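Local coordinates for protein exodeoxyribonuclease (Neisseria meningitidis, PDB 2JC5) that probably cleaves the DNA backbone at abasic sites during base repair, as a metal-dependent AP endonuclease of the exonuclease III-like family, at residues A[12-25]-A[43-55]. Sequence-based numbering, arbitrary orientation.
Sequences IRSAYKKGFYEYIA and DLSADMKNPHGMH
The imidazole of His52 is sandwiched on helix 20-26 between the ring of Tyr21 and the methyl of Ala25. Tyr21 lies against one face as an offset stack, centroids 4.0 Å apart and planes 12° from parallel; on the opposite face Ala25 CB sits 3.5 Å from the ring centroid, a CH-pi contact in which the short alanine side chain lets the ring come close to the helix. Within this slot NE2 gives a nearly straight bond (177°) to Tyr21 O at 2.7 Å, the oxygen lying in the imidazole plane although NE2 stands above the plane of the carbonyl. With CG anti to its own backbone N (chi1 -179°), Tyr21 meets the histidine from the opposite direction, and its OH accepts a longer, bent bond from His52 N (3.2 Å). Tyr21 thus grips both ring nitrogen NE2 and backbone N of His52, and the NE2 bond with the two covered faces fixes the ring's rotation.

Tyr16, on helix 12-17, works differently. Its OH donates to Asp47 O at 2.7 Å, gripping a carbonyl at the ring's edge, while Met48 lies over one face, CG 3.5 Å from CE2 and the sulfur more distant, a Met-aromatic contact. The flexible, extended methionine also runs past Ile12 and brings its CE against Arg13 CG. Farther out, the guanidinium of Arg13 stacks almost parallel on the Asp43 carboxylate in a long salt bridge of charges only, with a water joining NH1 to OD1; Arg13 NH2 is hydrogen-bonded to Lys38 O and Asp43 OD2 to Gln40 N.

Pro51 and Met54, both buried, pack against Ile24, the sulfur of Met54 meeting Ile24 CG2 at 3.6 Å. Tyr72 of strand 69-73 touches Ile12, Pro51 and Met54 and hydrogen-bonds through its OH to Met48 O, joining these helices and the 43-55 loop to the six-stranded sheet, whose edge strand 55-59 follows directly.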
ATOM      1  N   ILE A  12       9.386  -8.365   6.454  1.00  6.50           N
ATOM      2  CA  ILE A  12       8.522  -9.534   6.496  0.50  5.84           C
ATOM      3  C   ILE A  12       9.022 -10.566   7.518  1.00  6.17           C
ATOM      4  O   ILE A  12       8.217 -11.235   8.196  1.00  8.24           O
ATOM      5  CB  ILE A  12       8.312 -10.158   5.093  0.50  5.26           C
ATOM      6  CG1 ILE A  12       7.184 -11.188   5.136  0.50  5.56           C
ATOM      7  CG2 ILE A  12       9.600 -10.800   4.557  0.50  5.70           C
ATOM      8  CD1 ILE A  12       6.723 -11.612   3.758  0.50  5.34           C
ATOM      9  N   ARG A  13      10.334 -10.675   7.677  1.00  6.59           N
ATOM     10  CA  ARG A  13      10.852 -11.607   8.673  1.00  7.29           C
ATOM     11  C   ARG A  13      10.425 -11.177  10.092  1.00  6.91           C
ATOM     12  O   ARG A  13       9.990 -12.003  10.913  1.00  8.97           O
ATOM     13  CB  ARG A  13      12.368 -11.796   8.530  1.00  8.79           C
ATOM     14  CG  ARG A  13      12.736 -12.624   7.314  1.00  9.22           C
ATOM     15  CD  ARG A  13      14.220 -12.612   7.002  1.00 10.39           C
ATOM     16  NE  ARG A  13      14.634 -11.341   6.407  1.00  9.94           N
ATOM     17  CZ  ARG A  13      15.887 -11.041   6.087  1.00 10.13           C
ATOM     18  NH1 ARG A  13      16.856 -11.931   6.296  1.00 11.22           N
ATOM     19  NH2 ARG A  13      16.166  -9.875   5.521  1.00 12.08           N
ATOM     20  N   SER A  14      10.519  -9.883  10.379  1.00  7.87           N
ATOM     21  CA  SER A  14      10.015  -9.370  11.652  1.00  8.75           C
ATOM     22  C   SER A  14       8.522  -9.580  11.837  1.00  6.69           C
ATOM     23  O   SER A  14       8.067  -9.979  12.917  1.00  9.05           O
ATOM     24  CB  SER A  14      10.327  -7.879  11.808  1.00  9.96           C
ATOM     25  OG  SER A  14      11.643  -7.701  12.288  1.00 12.94           O
ATOM     26  N   ALA A  15       7.742  -9.304  10.799  1.00  6.64           N
ATOM     27  CA  ALA A  15       6.290  -9.410  10.903  1.00  6.78           C
ATOM     28  C   ALA A  15       5.875 -10.853  11.148  1.00  7.51           C
ATOM     29  O   ALA A  15       4.914 -11.115  11.888  1.00  8.48           O
ATOM     30  CB  ALA A  15       5.620  -8.867   9.643  1.00  7.84           C
ATOM     31  N   TYR A  16       6.581 -11.786  10.516  1.00  8.48           N
ATOM     32  CA  TYR A  16       6.307 -13.204  10.744  1.00  8.82           C
ATOM     33  C   TYR A  16       6.627 -13.640  12.173  1.00 10.80           C
ATOM     34  O   TYR A  16       6.020 -14.571  12.652  1.00 13.28           O
ATOM     35  CB  TYR A  16       7.056 -14.067   9.721  1.00  8.45           C
ATOM     36  CG  TYR A  16       6.320 -14.293   8.414  1.00  8.49           C
ATOM     37  CD1 TYR A  16       5.547 -13.307   7.829  1.00  7.81           C
ATOM     38  CD2 TYR A  16       6.384 -15.509   7.761  1.00  8.14           C
ATOM     39  CE1 TYR A  16       4.872 -13.525   6.631  1.00  9.39           C
ATOM     40  CE2 TYR A  16       5.712 -15.735   6.576  1.00  9.01           C
ATOM     41  CZ  TYR A  16       4.957 -14.737   6.013  1.00  8.22           C
ATOM     42  OH  TYR A  16       4.282 -14.952   4.836  1.00  9.46           O
ATOM     43  N   LYS A  17       7.545 -12.969  12.858  1.00  9.84           N
ATOM     44  CA  LYS A  17       7.781 -13.269  14.290  1.00 11.70           C
ATOM     45  C   LYS A  17       6.652 -12.729  15.182  1.00 11.25           C
ATOM     46  O   LYS A  17       6.537 -13.106  16.338  1.00 12.67           O
ATOM     47  CB  LYS A  17       9.113 -12.678  14.763  1.00 14.41           C
ATOM     48  CG  LYS A  17      10.331 -13.324  14.145  1.00 17.52           C
ATOM     49  CD  LYS A  17      11.579 -12.585  14.582  1.00 18.75           C
ATOM     50  CE  LYS A  17      12.814 -13.061  13.875  1.00 22.15           C
ATOM     51  NZ  LYS A  17      13.909 -12.084  14.048  1.00 23.96           N
ATOM     52  N   LYS A  18       5.855 -11.807  14.651  1.00 11.10           N
ATOM     53  CA  LYS A  18       4.789 -11.131  15.389  1.00 12.13           C
ATOM     54  C   LYS A  18       3.386 -11.615  15.040  1.00 10.03           C
ATOM     55  O   LYS A  18       2.405 -11.039  15.497  1.00 12.76           O
ATOM     56  CB  LYS A  18       4.860  -9.622  15.153  1.00 13.04           C
ATOM     57  CG  LYS A  18       6.102  -8.958  15.668  1.00 13.98           C
ATOM     58  CD  LYS A  18       6.140  -7.492  15.258  1.00 15.41           C
ATOM     59  CE  LYS A  18       7.445  -6.818  15.599  1.00 18.11           C
ATOM     60  NZ  LYS A  18       7.742  -6.794  17.036  1.00 21.65           N
ATOM     61  N   GLY A  19       3.279 -12.677  14.254  1.00 10.77           N
ATOM     62  CA  GLY A  19       1.990 -13.315  13.980  1.00  9.46           C
ATOM     63  C   GLY A  19       1.378 -12.979  12.642  1.00  9.27           C
ATOM     64  O   GLY A  19       0.245 -13.357  12.372  1.00  9.92           O
ATOM     65  N   PHE A  20       2.114 -12.270  11.787  1.00  8.90           N
ATOM     66  CA  PHE A  20       1.533 -11.851  10.528  1.00  8.85           C
ATOM     67  C   PHE A  20       1.183 -13.040   9.646  1.00  8.75           C
ATOM     68  O   PHE A  20       0.177 -13.005   8.932  1.00  8.39           O
ATOM     69  CB  PHE A  20       2.440 -10.858   9.786  1.00  8.27           C
ATOM     70  CG  PHE A  20       1.794 -10.260   8.566  1.00  7.21           C
ATOM     71  CD1 PHE A  20       0.776  -9.331   8.696  1.00  7.96           C
ATOM     72  CD2 PHE A  20       2.165 -10.651   7.302  1.00  8.68           C
ATOM     73  CE1 PHE A  20       0.148  -8.798   7.574  1.00  9.12           C
ATOM     74  CE2 PHE A  20       1.541 -10.129   6.177  1.00  8.82           C
ATOM     75  CZ  PHE A  20       0.532  -9.190   6.327  1.00  8.05           C
ATOM     76  N   TYR A  21       1.992 -14.099   9.684  1.00  8.62           N
ATOM     77  CA  TYR A  21       1.714 -15.259   8.843  1.00 10.00           C
ATOM     78  C   TYR A  21       0.334 -15.850   9.173  1.00  9.63           C
ATOM     79  O   TYR A  21      -0.466 -16.150   8.279  1.00  9.88           O
ATOM     80  CB  TYR A  21       2.782 -16.329   9.031  1.00 10.13           C
ATOM     81  CG  TYR A  21       2.560 -17.542   8.169  1.00 11.94           C
ATOM     82  CD1 TYR A  21       2.703 -17.460   6.805  1.00 11.60           C
ATOM     83  CD2 TYR A  21       2.229 -18.786   8.725  1.00 12.37           C
ATOM     84  CE1 TYR A  21       2.526 -18.553   6.000  1.00 12.52           C
ATOM     85  CE2 TYR A  21       2.048 -19.893   7.914  1.00 11.58           C
ATOM     86  CZ  TYR A  21       2.188 -19.762   6.544  1.00 11.66           C
ATOM     87  OH  TYR A  21       2.027 -20.855   5.691  1.00 14.09           O
ATOM     88  N   GLU A  22       0.049 -16.021  10.462  1.00  9.67           N
ATOM     89  CA  GLU A  22      -1.208 -16.607  10.872  1.00 10.29           C
ATOM     90  C   GLU A  22      -2.366 -15.697  10.489  1.00  9.45           C
ATOM     91  O   GLU A  22      -3.422 -16.160  10.056  1.00 11.06           O
ATOM     92  CB  GLU A  22      -1.200 -16.878  12.374  1.00 11.61           C
ATOM     93  CG  GLU A  22      -0.276 -18.023  12.789  1.00 13.62           C
ATOM     94  CD  GLU A  22       1.198 -17.635  12.953  1.00 15.58           C
ATOM     95  OE1 GLU A  22       1.555 -16.467  12.766  1.00 14.37           O
ATOM     96  OE2 GLU A  22       2.021 -18.515  13.302  1.00 20.31           O
ATOM     97  N   TYR A  23      -2.137 -14.393  10.596  1.00  9.05           N
ATOM     98  CA  TYR A  23      -3.132 -13.405  10.211  1.00  8.39           C
ATOM     99  C   TYR A  23      -3.491 -13.468   8.729  1.00  7.94           C
ATOM    100  O   TYR A  23      -4.642 -13.257   8.364  1.00  8.54           O
ATOM    101  CB  TYR A  23      -2.619 -12.003  10.563  1.00  8.43           C
ATOM    102  CG  TYR A  23      -3.530 -10.878  10.118  1.00  7.96           C
ATOM    103  CD1 TYR A  23      -4.732 -10.647  10.753  1.00  8.26           C
ATOM    104  CD2 TYR A  23      -3.169 -10.040   9.072  1.00  7.41           C
ATOM    105  CE1 TYR A  23      -5.584  -9.633  10.332  1.00  7.93           C
ATOM    106  CE2 TYR A  23      -3.995  -9.023   8.650  1.00  6.94           C
ATOM    107  CZ  TYR A  23      -5.196  -8.818   9.280  1.00  7.53           C
ATOM    108  OH  TYR A  23      -6.015  -7.781   8.858  1.00  8.66           O
ATOM    109  N   ILE A  24      -2.526 -13.741   7.864  1.00  7.95           N
ATOM    110  CA  ILE A  24      -2.856 -13.832   6.440  1.00  8.58           C
ATOM    111  C   ILE A  24      -4.048 -14.789   6.255  1.00  8.88           C
ATOM    112  O   ILE A  24      -4.989 -14.489   5.521  1.00  9.78           O
ATOM    113  CB  ILE A  24      -1.649 -14.302   5.579  1.00  8.04           C
ATOM    114  CG1 ILE A  24      -0.580 -13.208   5.536  1.00  9.31           C
ATOM    115  CG2 ILE A  24      -2.083 -14.656   4.188  1.00  8.69           C
ATOM    116  CD1 ILE A  24       0.738 -13.627   4.901  1.00 10.02           C
ATOM    117  N   ALA A  25      -3.996 -15.950   6.909  1.00  9.32           N
ATOM    118  CA  ALA A  25      -5.079 -16.950   6.833  1.00  9.76           C
ATOM    119  C   ALA A  25      -6.308 -16.538   7.654  1.00 10.79           C
ATOM    120  O   ALA A  25      -7.430 -16.578   7.161  1.00 12.93           O
ATOM    121  CB  ALA A  25      -4.578 -18.322   7.293  1.00  9.63           C
ATOM    122  N   ASP A  43      16.446 -14.504   0.840  1.00 12.41           N
ATOM    123  CA  ASP A  43      16.089 -14.413   2.254  1.00 10.46           C
ATOM    124  C   ASP A  43      14.673 -14.854   2.564  1.00 10.80           C
ATOM    125  O   ASP A  43      14.312 -14.971   3.740  1.00 13.32           O
ATOM    126  CB  ASP A  43      16.195 -12.960   2.748  1.00 11.31           C
ATOM    127  CG  ASP A  43      17.530 -12.337   2.479  1.00 13.95           C
ATOM    128  OD1 ASP A  43      18.569 -12.908   2.872  1.00 15.95           O
ATOM    129  OD2 ASP A  43      17.551 -11.214   1.930  1.00 14.18           O
ATOM    130  N   LEU A  44      13.859 -15.054   1.533  1.00 10.02           N
ATOM    131  CA  LEU A  44      12.463 -15.397   1.737  1.00  9.99           C
ATOM    132  C   LEU A  44      12.308 -16.898   1.926  1.00 10.68           C
ATOM    133  O   LEU A  44      12.767 -17.676   1.096  1.00 12.80           O
ATOM    134  CB  LEU A  44      11.619 -14.985   0.537  1.00 10.63           C
ATOM    135  CG  LEU A  44      11.576 -13.501   0.174  1.00  9.76           C
ATOM    136  CD1 LEU A  44      10.831 -13.307  -1.139  1.00  9.75           C
ATOM    137  CD2 LEU A  44      10.980 -12.621   1.281  1.00  9.78           C
ATOM    138  N   SER A  45      11.634 -17.275   3.003  1.00 11.01           N
ATOM    139  CA  SER A  45      11.277 -18.665   3.226  0.50 10.74           C
ATOM    140  C   SER A  45      10.101 -19.028   2.318  1.00  9.33           C
ATOM    141  O   SER A  45       9.447 -18.150   1.738  1.00  9.44           O
ATOM    142  CB  SER A  45      10.931 -18.883   4.697  0.50 11.58           C
ATOM    143  OG  SER A  45      12.017 -18.527   5.540  0.50 12.99           O
ATOM    144  N   ALA A  46       9.819 -20.326   2.195  1.00 10.29           N
ATOM    145  CA  ALA A  46       8.713 -20.779   1.372  1.00  9.94           C
ATOM    146  C   ALA A  46       7.396 -20.123   1.793  1.00  9.47           C
ATOM    147  O   ALA A  46       6.568 -19.781   0.944  1.00 10.40           O
ATOM    148  CB  ALA A  46       8.598 -22.315   1.453  1.00 12.03           C
ATOM    149  N   ASP A  47       7.220 -19.952   3.103  1.00 10.17           N
ATOM    150  CA  ASP A  47       5.995 -19.355   3.636  0.50  9.24           C
ATOM    151  C   ASP A  47       5.890 -17.843   3.399  1.00  8.73           C
ATOM    152  O   ASP A  47       4.824 -17.269   3.573  1.00  9.70           O
ATOM    153  CB  ASP A  47       5.800 -19.725   5.121  0.50  9.68           C
ATOM    154  CG  ASP A  47       6.890 -19.174   6.045  0.50 11.01           C
ATOM    155  OD1 ASP A  47       7.804 -18.456   5.589  0.50 11.29           O
ATOM    156  OD2 ASP A  47       6.819 -19.457   7.267  0.50 14.04           O
ATOM    157  N   MET A  48       6.983 -17.214   2.980  1.00  8.16           N
ATOM    158  CA  MET A  48       6.994 -15.799   2.582  1.00  9.84           C
ATOM    159  C   MET A  48       6.828 -15.616   1.072  1.00 10.37           C
ATOM    160  O   MET A  48       6.610 -14.508   0.598  1.00 11.68           O
ATOM    161  CB  MET A  48       8.300 -15.152   3.031  1.00 10.13           C
ATOM    162  CG  MET A  48       8.474 -15.122   4.519  1.00 11.27           C
ATOM    163  SD  MET A  48      10.156 -14.705   4.981  1.00 11.33           S
ATOM    164  CE  MET A  48      10.129 -15.078   6.750  1.00 12.96           C
ATOM    165  N   LYS A  49       6.967 -16.709   0.325  1.00 10.79           N
ATOM    166  CA  LYS A  49       6.759 -16.707  -1.121  1.00 10.62           C
ATOM    167  C   LYS A  49       5.348 -17.153  -1.449  1.00 10.50           C
ATOM    168  O   LYS A  49       4.685 -16.550  -2.285  1.00 11.43           O
ATOM    169  CB  LYS A  49       7.740 -17.642  -1.810  1.00 11.67           C
ATOM    170  CG  LYS A  49       9.176 -17.200  -1.735  1.00 12.67           C
ATOM    171  CD  LYS A  49      10.053 -18.270  -2.346  1.00 14.60           C
ATOM    172  CE  LYS A  49      11.473 -18.089  -2.009  1.00 17.87           C
ATOM    173  NZ  LYS A  49      12.264 -19.098  -2.748  1.00 18.45           N
ATOM    174  N   ASN A  50       4.886 -18.209  -0.777  1.00 10.05           N
ATOM    175  CA  ASN A  50       3.583 -18.817  -1.026  1.00 10.41           C
ATOM    176  C   ASN A  50       2.878 -19.103   0.294  1.00 10.70           C
ATOM    177  O   ASN A  50       2.625 -20.267   0.669  1.00 11.19           O
ATOM    178  CB  ASN A  50       3.749 -20.091  -1.841  1.00 10.78           C
ATOM    179  CG  ASN A  50       4.398 -19.825  -3.165  1.00 12.28           C
ATOM    180  OD1 ASN A  50       5.599 -20.037  -3.330  1.00 13.87           O
ATOM    181  ND2 ASN A  50       3.623 -19.307  -4.106  1.00 12.49           N
ATOM    182  N   PRO A  51       2.541 -18.024   1.023  1.00  9.58           N
ATOM    183  CA  PRO A  51       1.955 -18.231   2.337  1.00  9.62           C
ATOM    184  C   PRO A  51       0.627 -18.988   2.243  1.00 10.24           C
ATOM    185  O   PRO A  51      -0.257 -18.620   1.455  1.00 10.94           O
ATOM    186  CB  PRO A  51       1.730 -16.805   2.868  1.00  9.49           C
ATOM    187  CG  PRO A  51       1.760 -15.918   1.676  1.00 10.62           C
ATOM    188  CD  PRO A  51       2.639 -16.593   0.663  1.00  9.68           C
ATOM    189  N   HIS A  52       0.508 -20.073   3.006  1.00 11.63           N
ATOM    190  CA  HIS A  52      -0.724 -20.881   3.035  1.00 12.83           C
ATOM    191  C   HIS A  52      -1.103 -21.391   1.645  1.00 14.37           C
ATOM    192  O   HIS A  52      -2.290 -21.561   1.332  1.00 17.23           O
ATOM    193  CB  HIS A  52      -1.889 -20.076   3.641  1.00 11.44           C
ATOM    194  CG  HIS A  52      -1.598 -19.531   5.001  1.00 12.14           C
ATOM    195  ND1 HIS A  52      -1.613 -20.313   6.138  1.00 12.46           N
ATOM    196  CD2 HIS A  52      -1.263 -18.282   5.404  1.00 12.76           C
ATOM    197  CE1 HIS A  52      -1.304 -19.560   7.179  1.00 13.23           C
ATOM    198  NE2 HIS A  52      -1.095 -18.324   6.762  1.00 13.17           N
ATOM    199  N   GLY A  53      -0.095 -21.583   0.801  1.00 14.35           N
ATOM    200  CA  GLY A  53      -0.316 -22.051  -0.564  1.00 15.29           C
ATOM    201  C   GLY A  53      -0.827 -21.016  -1.539  1.00 15.36           C
ATOM    202  O   GLY A  53      -1.197 -21.333  -2.676  1.00 17.50           O
ATOM    203  N   MET A  54      -0.833 -19.754  -1.123  1.00 12.49           N
ATOM    204  CA  MET A  54      -1.226 -18.685  -2.011  1.00 12.05           C
ATOM    205  C   MET A  54      -0.171 -18.525  -3.091  1.00 10.85           C
ATOM    206  O   MET A  54       0.986 -18.873  -2.904  1.00 11.43           O
ATOM    207  CB  MET A  54      -1.391 -17.379  -1.241  1.00 12.01           C
ATOM    208  CG  MET A  54      -2.550 -17.426  -0.262  1.00 13.46           C
ATOM    209  SD  MET A  54      -2.508 -16.040   0.869  1.00 15.40           S
ATOM    210  CE  MET A  54      -3.397 -14.804  -0.006  1.00 13.09           C
ATOM    211  N   HIS A  55      -0.594 -17.992  -4.218  1.00  9.31           N
ATOM    212  CA  HIS A  55       0.307 -17.548  -5.261  1.00  9.27           C
ATOM    213  C   HIS A  55       0.967 -16.271  -4.772  1.00  9.21           C
ATOM    214  O   HIS A  55       0.318 -15.483  -4.096  1.00 10.27           O
ATOM    215  CB  HIS A  55      -0.485 -17.265  -6.513  1.00 10.87           C
ATOM    216  CG  HIS A  55      -1.126 -18.492  -7.058  1.00 11.84           C
ATOM    217  ND1 HIS A  55      -0.487 -19.305  -7.960  1.00 14.96           N
ATOM    218  CD2 HIS A  55      -2.297 -19.098  -6.757  1.00 13.29           C
ATOM    219  CE1 HIS A  55      -1.262 -20.340  -8.233  1.00 15.01           C
ATOM    220  NE2 HIS A  55      -2.366 -20.241  -7.516  1.00 15.63           N
TER
HETATM  221  O   HOH W   1      19.701 -11.497   5.149  1.00 29.93           O